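Local coordinates for protein catalase (Corynebacterium glutamicum, PDB 4B7H) that probably breaks hydrogen peroxide down to water and oxygen at a haem, as catalases do, carries bound NADPH and is inhibited by nitric oxide, at residues Pro456-Leu459 with Tyr460-Leu464; Glu466-Lys469 with Glu470-Ala473. All coordinates share one frame; numbering follows the deposited sequence.

Interaction 1: residues Pro456-Leu459 with Tyr460-Leu464; sequences PGIL and YREVL. With NDP (NADPH dihydro-nicotinamide-adenine-dinucleotide phosphate), chain H.
Leu459 meets Val463 and Leu464 on the NADPH side of helix 454-463, in its last turns. The geometry is that of an alpha helix widening into a pi-type turn at 460-463. Three regular i to i+4 bonds run through it, among them Arg461 N to Gly457 O at 2.8 Å. Then Leu459 O accepts two N-H groups. Leu464 N reaches it at 3.0 Å, nearly along the C=O axis, and this i to i+5 bond is the pi-type one. Val463 N comes from above the carbonyl plane, and its bond is more bent.

The tight part is apolar. With chi1 at 173°, Leu459 CG is trans to the backbone N, and CD1 reaches Val463 CG1 at 3.8 Å and Leu464 CD2 at 3.7 Å. The three side chains line one side of the NADPH site. Leu459 CB and CD2 lie against the hydroxyl O2D of the nicotinamide ribose. Val463 packs by CG1 on O4B of the adenine ribose and by CG2 on C5D of the nicotinamide ribose.

The solvent side is looser and polar. The carboxylate of Glu462, on an extended chain, lies by the methyl CG2 of Ile458, with no charged partner in these two segments. Arg461 bends at chi3 (-71°), which lays its guanidinium over the backbone of Gly457. Its NH1 is held by Asp499, in a salt bridge, and by Val498 O. Gly457 O sits 3.4 Å above the guanidinium plane, over its centre.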
# COMPACT_ATOMS: atom_id res chain seq x y z
N PRO A 456 38.89 11.92 17.13
CA PRO A 456 38.32 11.97 18.49
C PRO A 456 39.40 12.11 19.55
O PRO A 456 39.13 12.66 20.62
CB PRO A 456 37.59 10.63 18.63
CG PRO A 456 38.18 9.74 17.56
CD PRO A 456 38.51 10.68 16.43
N GLY A 457 40.61 11.60 19.28
CA GLY A 457 41.73 11.79 20.18
C GLY A 457 42.09 13.25 20.34
O GLY A 457 42.34 13.72 21.45
N ILE A 458 42.10 13.98 19.22
CA ILE A 458 42.32 15.42 19.21
C ILE A 458 41.22 16.17 19.98
O ILE A 458 41.51 17.09 20.75
CB ILE A 458 42.43 15.95 17.75
CG1 ILE A 458 43.74 15.49 17.11
CG2 ILE A 458 42.35 17.47 17.72
CD1 ILE A 458 43.85 15.79 15.63
N LEU A 459 39.97 15.78 19.76
CA LEU A 459 38.86 16.36 20.52
C LEU A 459 39.12 16.20 22.02
O LEU A 459 39.02 17.16 22.78
CB LEU A 459 37.53 15.71 20.11
CG LEU A 459 36.25 16.06 20.89
CD1 LEU A 459 35.93 17.55 20.82
CD2 LEU A 459 35.07 15.24 20.37
N TYR A 460 39.47 14.98 22.43
CA TYR A 460 39.75 14.71 23.84
C TYR A 460 40.96 15.47 24.39
O TYR A 460 40.90 16.06 25.46
CB TYR A 460 39.93 13.20 24.06
CG TYR A 460 40.06 12.82 25.52
CD1 TYR A 460 38.94 12.74 26.34
CD2 TYR A 460 41.30 12.55 26.08
CE1 TYR A 460 39.05 12.39 27.69
CE2 TYR A 460 41.43 12.20 27.43
CZ TYR A 460 40.30 12.13 28.22
OH TYR A 460 40.42 11.78 29.54
N ARG A 461 42.06 15.46 23.64
CA ARG A 461 43.33 16.00 24.14
C ARG A 461 43.49 17.50 23.97
O ARG A 461 44.23 18.13 24.74
CB ARG A 461 44.51 15.28 23.47
CG ARG A 461 44.67 13.83 23.90
CD ARG A 461 45.92 13.21 23.29
NE ARG A 461 45.77 12.97 21.85
CZ ARG A 461 45.22 11.89 21.32
NH1 ARG A 461 44.74 10.93 22.10
NH2 ARG A 461 45.14 11.76 20.00
N GLU A 462 42.81 18.08 22.99
CA GLU A 462 43.06 19.48 22.63
C GLU A 462 41.85 20.41 22.76
O GLU A 462 42.01 21.62 22.80
CB GLU A 462 43.63 19.56 21.22
CG GLU A 462 44.92 18.79 21.03
CD GLU A 462 45.47 18.87 19.62
OE1 GLU A 462 45.24 19.89 18.94
OE2 GLU A 462 46.13 17.91 19.19
N VAL A 463 40.64 19.85 22.79
CA VAL A 463 39.43 20.67 22.77
C VAL A 463 38.64 20.62 24.08
O VAL A 463 38.32 21.67 24.66
CB VAL A 463 38.49 20.27 21.62
CG1 VAL A 463 37.18 21.05 21.69
CG2 VAL A 463 39.18 20.47 20.27
N LEU A 464 38.29 19.42 24.53
CA LEU A 464 37.44 19.28 25.71
C LEU A 464 38.10 19.85 26.97
O LEU A 464 39.31 19.71 27.16
CB LEU A 464 37.10 17.82 25.96
CG LEU A 464 36.34 17.10 24.85
CD1 LEU A 464 35.98 15.69 25.31
CD2 LEU A 464 35.09 17.86 24.44
PA NDP H . 38.68 23.97 16.83
O1A NDP H . 39.22 24.33 18.17
O2A NDP H . 38.81 25.07 15.83
O5B NDP H . 37.14 23.57 17.01
C5B NDP H . 36.74 22.68 18.03
C4B NDP H . 35.24 22.48 17.87
O4B NDP H . 34.80 21.56 18.86
C3B NDP H . 34.49 23.80 18.08
O3B NDP H . 33.47 23.92 17.10
C2B NDP H . 33.92 23.62 19.47
O2B NDP H . 32.76 24.39 19.76
C1B NDP H . 33.67 22.12 19.48
N9A NDP H . 33.37 21.59 20.83
C8A NDP H . 33.56 22.21 22.04
N7A NDP H . 33.13 21.39 23.02
C5A NDP H . 32.66 20.25 22.46
C6A NDP H . 32.11 19.09 23.00
N6A NDP H . 31.65 19.09 24.26
N1A NDP H . 31.73 18.08 22.16
C2A NDP H . 31.87 18.21 20.79
N3A NDP H . 32.42 19.36 20.26
C4A NDP H . 32.81 20.37 21.08
O3 NDP H . 39.41 22.61 16.35
PN NDP H . 39.13 21.84 14.95
O1N NDP H . 38.10 22.57 14.15
O2N NDP H . 40.46 21.54 14.37
O5D NDP H . 38.49 20.44 15.43
C5D NDP H . 39.02 19.77 16.56
C4D NDP H . 38.05 18.69 17.00
O4D NDP H . 36.84 19.31 17.39
C3D NDP H . 37.71 17.75 15.85
O3D NDP H . 38.58 16.62 15.84
C2D NDP H . 36.26 17.39 16.13
O2D NDP H . 36.21 16.23 16.91
C1D NDP H . 35.72 18.54 16.97
N1N NDP H . 34.77 19.38 16.20
C2N NDP H . 35.12 19.80 14.95
C3N NDP H . 34.30 20.59 14.18
C7N NDP H . 34.77 20.98 12.82
O7N NDP H . 33.82 21.21 11.82
N7N NDP H . 36.07 21.08 12.57
C4N NDP H . 32.94 21.06 14.66
C5N NDP H . 32.65 20.55 16.04
C6N NDP H . 33.56 19.74 16.74
P2B NDP H . 32.89 25.83 20.49
O1X NDP H . 33.65 25.63 21.78
O2X NDP H . 33.62 26.77 19.56
O3X NDP H . 31.47 26.32 20.74

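Interaction 2: residues Glu466-Lys469 with Glu470-Ala473; sequences EGEK and ERLA. With NDP (NADPH dihydro-nicotinamide-adenine-dinucleotide phosphate), chain H.
Gly467 O accepts the backbone N of Arg471 at 2.9 Å in a nearly straight bond (N-H...O 171°). The same oxygen also lies against the Arg471 side chain. It touches CB and CG, and it faces the guanidinium 3.4 Å from its plane, offset toward the rim. Arg471 is bent at chi3 (-64°), which folds the guanidinium back over Gly467 and the N of Glu468. NH2 packs on Glu468 CG at 3.5 Å and makes a salt bridge to Asp196.

These are the first two turns of alpha helix 466-479, built of i to i+4 bonds such as Leu472 N to Glu468 O. Asp465 OD1, just before the helix, accepts Glu468 N.

Glu468 extends its side chain to the cofactor. Its OE2 accepts a hydrogen bond from N6A, the exocyclic amine of the NADPH adenine, at 3.0 Å. Arg471 NH2 is 5.1 Å from Glu468 OE2, so any effect on the carboxylate would be through space.

Lys469 NZ bridges to Glu466 OE2 at 2.9 Å, one turn back, on the syn side of the carboxylate. The Glu470 carboxylate makes a salt bridge to Arg505 of helix 500-514.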
# COMPACT_ATOMS: atom_id res chain seq x y z
N GLU A 466 38.36 19.88 31.28
CA GLU A 466 38.48 18.75 32.20
C GLU A 466 37.14 18.15 32.63
O GLU A 466 37.02 16.93 32.79
CB GLU A 466 39.34 19.13 33.41
CG GLU A 466 40.83 19.29 33.09
CD GLU A 466 41.43 18.03 32.49
OE1 GLU A 466 41.17 16.94 33.03
OE2 GLU A 466 42.13 18.13 31.47
N GLY A 467 36.13 19.00 32.79
CA GLY A 467 34.79 18.54 33.13
C GLY A 467 34.17 17.73 32.01
O GLY A 467 33.56 16.68 32.25
N GLU A 468 34.32 18.20 30.77
CA GLU A 468 33.84 17.47 29.61
C GLU A 468 34.53 16.12 29.48
O GLU A 468 33.89 15.12 29.16
CB GLU A 468 34.03 18.30 28.34
CG GLU A 468 33.13 19.53 28.27
CD GLU A 468 33.45 20.45 27.11
OE1 GLU A 468 34.66 20.69 26.86
OE2 GLU A 468 32.52 20.94 26.44
N LYS A 469 35.83 16.08 29.75
CA LYS A 469 36.60 14.84 29.66
C LYS A 469 36.11 13.82 30.68
O LYS A 469 35.97 12.63 30.37
CB LYS A 469 38.09 15.12 29.82
CG LYS A 469 38.68 15.87 28.65
CD LYS A 469 40.00 16.51 29.01
CE LYS A 469 41.13 15.50 28.97
NZ LYS A 469 42.43 16.16 29.30
N GLU A 470 35.85 14.28 31.90
CA GLU A 470 35.39 13.39 32.96
C GLU A 470 33.95 12.93 32.71
O GLU A 470 33.65 11.74 32.82
CB GLU A 470 35.51 14.05 34.33
CG GLU A 470 34.94 13.24 35.49
CD GLU A 470 35.73 11.97 35.81
OE1 GLU A 470 36.87 11.82 35.33
OE2 GLU A 470 35.20 11.13 36.57
N ARG A 471 33.06 13.86 32.36
CA ARG A 471 31.68 13.48 32.05
C ARG A 471 31.62 12.49 30.88
O ARG A 471 30.81 11.56 30.90
CB ARG A 471 30.81 14.70 31.77
CG ARG A 471 30.56 15.55 33.01
CD ARG A 471 29.49 16.61 32.78
NE ARG A 471 29.91 17.59 31.78
CZ ARG A 471 30.67 18.65 32.03
NH1 ARG A 471 31.12 18.87 33.26
NH2 ARG A 471 30.98 19.48 31.05
N LEU A 472 32.49 12.67 29.89
CA LEU A 472 32.58 11.74 28.76
C LEU A 472 32.83 10.32 29.25
O LEU A 472 32.12 9.39 28.85
CB LEU A 472 33.68 12.18 27.80
CG LEU A 472 34.01 11.24 26.63
CD1 LEU A 472 32.80 11.06 25.69
CD2 LEU A 472 35.20 11.79 25.86
N ALA A 473 33.83 10.14 30.10
CA ALA A 473 34.14 8.81 30.63
C ALA A 473 32.98 8.25 31.43
O ALA A 473 32.67 7.05 31.36
CB ALA A 473 35.41 8.86 31.48
PA NDP H . 38.68 23.97 16.83
O1A NDP H . 39.22 24.33 18.17
O2A NDP H . 38.81 25.07 15.83
O5B NDP H . 37.14 23.57 17.01
C5B NDP H . 36.74 22.68 18.03
C4B NDP H . 35.24 22.48 17.87
O4B NDP H . 34.80 21.56 18.86
C3B NDP H . 34.49 23.80 18.08
O3B NDP H . 33.47 23.92 17.10
C2B NDP H . 33.92 23.62 19.47
O2B NDP H . 32.76 24.39 19.76
C1B NDP H . 33.67 22.12 19.48
N9A NDP H . 33.37 21.59 20.83
C8A NDP H . 33.56 22.21 22.04
N7A NDP H . 33.13 21.39 23.02
C5A NDP H . 32.66 20.25 22.46
C6A NDP H . 32.11 19.09 23.00
N6A NDP H . 31.65 19.09 24.26
N1A NDP H . 31.73 18.08 22.16
C2A NDP H . 31.87 18.21 20.79
N3A NDP H . 32.42 19.36 20.26
C4A NDP H . 32.81 20.37 21.08
O3 NDP H . 39.41 22.61 16.35
PN NDP H . 39.13 21.84 14.95
O1N NDP H . 38.10 22.57 14.15
O2N NDP H . 40.46 21.54 14.37
O5D NDP H . 38.49 20.44 15.43
C5D NDP H . 39.02 19.77 16.56
C4D NDP H . 38.05 18.69 17.00
O4D NDP H . 36.84 19.31 17.39
C3D NDP H . 37.71 17.75 15.85
O3D NDP H . 38.58 16.62 15.84
C2D NDP H . 36.26 17.39 16.13
O2D NDP H . 36.21 16.23 16.91
C1D NDP H . 35.72 18.54 16.97
N1N NDP H . 34.77 19.38 16.20
C2N NDP H . 35.12 19.80 14.95
C3N NDP H . 34.30 20.59 14.18
C7N NDP H . 34.77 20.98 12.82
O7N NDP H . 33.82 21.21 11.82
N7N NDP H . 36.07 21.08 12.57
C4N NDP H . 32.94 21.06 14.66
C5N NDP H . 32.65 20.55 16.04
C6N NDP H . 33.56 19.74 16.74
P2B NDP H . 32.89 25.83 20.49
O1X NDP H . 33.65 25.63 21.78
O2X NDP H . 33.62 26.77 19.56
O3X NDP H . 31.47 26.32 20.74

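Interactions 1 and 2 follow each other along the chain. Their centres are about 11 Å apart, and both touch the same NADPH. Interaction 1 lies along both riboses and reaches the adenine through Leu464 CD2, 3.5 Å from C6A. Interaction 2 adds the polar contact at the amine of that base. The two helices also pack directly. Tyr460 and Lys469 form a cation-pi pair, and Tyr460 CZ packs 3.6 Å from Lys469 CE. Leu464 CB is 3.7 Å from Lys469 CG. Leu472 CD2 packs beside Tyr460 CD1 at 3.9 Å. His188, Trp297, Ser298 and Gln299 hydrogen-bond the cofactor from elsewhere in the chain.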